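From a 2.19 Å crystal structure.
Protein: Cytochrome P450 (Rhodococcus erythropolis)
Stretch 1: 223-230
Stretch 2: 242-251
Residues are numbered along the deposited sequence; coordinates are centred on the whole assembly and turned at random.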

# COMPACT_ATOMS: atom_id res chain seq x y z
N GLY A 223 -8.05 -1.99 21.80
CA GLY A 223 -7.51 -1.81 20.44
C GLY A 223 -6.07 -1.34 20.42
O GLY A 223 -5.36 -1.48 21.42
N LEU A 224 -5.66 -0.75 19.30
CA LEU A 224 -4.25 -0.64 18.95
C LEU A 224 -3.54 0.44 19.71
O LEU A 224 -2.47 0.20 20.23
CB LEU A 224 -4.03 -0.45 17.42
CG LEU A 224 -2.55 -0.59 17.03
CD1 LEU A 224 -2.07 -2.01 17.32
CD2 LEU A 224 -2.28 -0.20 15.59
N VAL A 225 -4.16 1.63 19.78
CA VAL A 225 -3.61 2.74 20.56
C VAL A 225 -3.31 2.27 21.95
O VAL A 225 -2.23 2.53 22.46
CB VAL A 225 -4.56 3.95 20.66
CG1 VAL A 225 -3.84 5.08 21.37
CG2 VAL A 225 -4.99 4.40 19.29
N ARG A 226 -4.26 1.59 22.57
CA ARG A 226 -4.06 1.20 23.95
C ARG A 226 -2.93 0.15 24.01
O ARG A 226 -2.03 0.27 24.80
CB ARG A 226 -5.35 0.69 24.61
CG ARG A 226 -5.26 0.58 26.14
CD ARG A 226 -6.22 -0.46 26.69
NE ARG A 226 -7.47 0.12 27.16
CZ ARG A 226 -8.63 -0.54 27.25
NH1 ARG A 226 -8.69 -1.81 26.88
NH2 ARG A 226 -9.73 0.06 27.70
N ARG A 227 -2.97 -0.85 23.13
CA ARG A 227 -1.97 -1.92 23.19
C ARG A 227 -0.54 -1.45 22.89
O ARG A 227 0.39 -2.04 23.42
CB ARG A 227 -2.35 -3.07 22.28
CG ARG A 227 -3.69 -3.64 22.61
CD ARG A 227 -3.64 -5.13 22.81
NE ARG A 227 -4.72 -5.77 22.07
CZ ARG A 227 -6.01 -5.76 22.41
NH1 ARG A 227 -6.89 -6.38 21.64
NH2 ARG A 227 -6.43 -5.14 23.53
N LEU A 228 -0.40 -0.40 22.07
CA LEU A 228 0.88 0.24 21.77
C LEU A 228 1.49 0.86 23.03
O LEU A 228 2.71 0.84 23.21
CB LEU A 228 0.72 1.32 20.67
CG LEU A 228 0.63 0.81 19.22
CD1 LEU A 228 0.36 1.92 18.23
CD2 LEU A 228 1.87 0.04 18.78
N SER A 229 0.63 1.43 23.88
CA SER A 229 1.03 1.82 25.26
C SER A 229 1.51 0.64 26.14
O SER A 229 2.51 0.78 26.83
CB SER A 229 -0.11 2.54 26.00
OG SER A 229 -0.87 3.33 25.12
N GLU A 230 0.78 -0.49 26.15
CA GLU A 230 1.09 -1.61 27.09
C GLU A 230 2.26 -2.50 26.70
O GLU A 230 2.75 -3.25 27.53
CB GLU A 230 -0.12 -2.52 27.27
CG GLU A 230 -1.28 -1.94 28.05
CD GLU A 230 -2.58 -2.67 27.74
OE1 GLU A 230 -2.61 -3.46 26.76
OE2 GLU A 230 -3.58 -2.45 28.47
N GLU A 242 6.43 7.95 19.69
CA GLU A 242 6.54 6.75 18.85
C GLU A 242 5.17 6.13 18.63
O GLU A 242 4.84 5.77 17.49
CB GLU A 242 7.57 5.73 19.43
CG GLU A 242 9.04 6.15 19.30
CD GLU A 242 10.05 5.23 20.03
OE1 GLU A 242 9.73 4.54 21.04
OE2 GLU A 242 11.20 5.18 19.56
N ILE A 243 4.33 6.09 19.67
CA ILE A 243 2.97 5.53 19.64
C ILE A 243 2.08 6.34 18.69
O ILE A 243 1.33 5.77 17.91
CB ILE A 243 2.28 5.49 21.05
CG1 ILE A 243 2.93 4.50 21.99
CG2 ILE A 243 0.80 5.13 20.93
CD1 ILE A 243 2.79 4.86 23.45
N ALA A 244 2.18 7.65 18.73
CA ALA A 244 1.35 8.53 17.90
C ALA A 244 1.80 8.51 16.43
O ALA A 244 0.95 8.48 15.51
CB ALA A 244 1.39 9.93 18.44
N ALA A 245 3.11 8.50 16.20
CA ALA A 245 3.62 8.39 14.83
C ALA A 245 3.27 7.06 14.12
O ALA A 245 2.87 7.09 12.95
CB ALA A 245 5.11 8.71 14.77
N THR A 246 3.41 5.94 14.84
CA THR A 246 2.89 4.63 14.48
C THR A 246 1.39 4.59 14.19
O THR A 246 0.94 4.00 13.20
CB THR A 246 3.13 3.61 15.63
OG1 THR A 246 4.51 3.51 15.87
CG2 THR A 246 2.54 2.28 15.28
N CYS A 247 0.59 5.16 15.06
CA CYS A 247 -0.85 5.30 14.71
C CYS A 247 -1.12 5.95 13.35
O CYS A 247 -1.89 5.40 12.52
CB CYS A 247 -1.63 5.94 15.86
SG CYS A 247 -1.67 4.86 17.32
N LEU A 248 -0.45 7.07 13.09
CA LEU A 248 -0.57 7.77 11.79
C LEU A 248 -0.05 6.84 10.67
O LEU A 248 -0.64 6.79 9.58
CB LEU A 248 0.27 9.04 11.76
CG LEU A 248 -0.05 10.30 10.92
CD1 LEU A 248 1.22 10.86 10.34
CD2 LEU A 248 -1.09 10.21 9.83
N LEU A 249 1.07 6.14 10.91
CA LEU A 249 1.68 5.33 9.84
C LEU A 249 0.69 4.26 9.40
O LEU A 249 0.44 4.03 8.19
CB LEU A 249 3.01 4.72 10.29
CG LEU A 249 3.44 3.45 9.55
CD1 LEU A 249 3.85 3.91 8.14
CD2 LEU A 249 4.63 2.80 10.22
N ILE A 250 0.11 3.60 10.39
CA ILE A 250 -0.92 2.63 10.19
C ILE A 250 -2.18 3.17 9.53
O ILE A 250 -2.76 2.49 8.68
CB ILE A 250 -1.15 1.90 11.49
CG1 ILE A 250 0.05 0.87 11.57
CG2 ILE A 250 -2.55 1.31 11.53
CD1 ILE A 250 -0.16 -0.29 12.45
N THR A 251 -2.58 4.39 9.86
CA THR A 251 -3.73 5.02 9.20
C THR A 251 -3.47 5.35 7.72
O THR A 251 -4.44 5.40 6.93
CB THR A 251 -4.08 6.31 9.90
OG1 THR A 251 -4.43 6.02 11.26
CG2 THR A 251 -5.32 7.07 9.19

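Residues 224-230 form a short helix that packs against the helical segment 242-251, part of a longer helix extending in both directions. Their axes approach to 9.9 Å, and their N-to-C directions differ by 143°, so the helices run roughly antiparallel but clearly splayed. The backbones come nearest where Leu 228 CA lies 6.1 Å from Ile 243 CA; one turn back along the first helix, Val 225 CA is 7.0 Å from Cys 247 CA. Gly 223 occupies the N-cap position, with backbone angles (142/-159) that call for glycine, and its O accepts a hydrogen bond from Arg 227 N (3.0 Å) in the first turn.

No hydrogen bond links the two stretches. Within each helix the backbone forms its own i to i+4 hydrogen bonds, such as Leu 228 N to Leu 224 O (2.8 Å) and Cys 247 N to Ile 243 O (3.0 Å), and the 332 Å² buried between them is held by van der Waals packing. Leu 228 and Ile 243 contribute most, 73 Å² each. Both point toward the opposing helix, bringing Leu 228 CB within 3.8 Å of Ile 243 CG2, while Leu 228 CD1 reaches both Thr 246 CG2 and Cys 247 SG at 3.7 Å. The Cys 247 sulfur also meets Val 225 CG2 at 3.9 Å, so this polarizable atom packs against two aliphatic side chains. Farther along, Leu 224 CD2 touches Ile 250 CD1 at 3.8 Å, extending the apolar seam.

The polar groups near this seam bond within their own helices. Thr 246 OG1 donates to Glu 242 O (2.8 Å), leaving its methyl group to pack against Leu 228. Similarly, Ser 229 OG donates to Val 225 O (3.1 Å), complementing the weak backbone bond from Ser 229 N to the same oxygen (3.4 Å). At this margin Ile 243 CD1 lies 4.0 Å from Ser 229 CA. Arg 226 points away from the contact, and neither Arg 227 nor Glu 230 reaches the second helix.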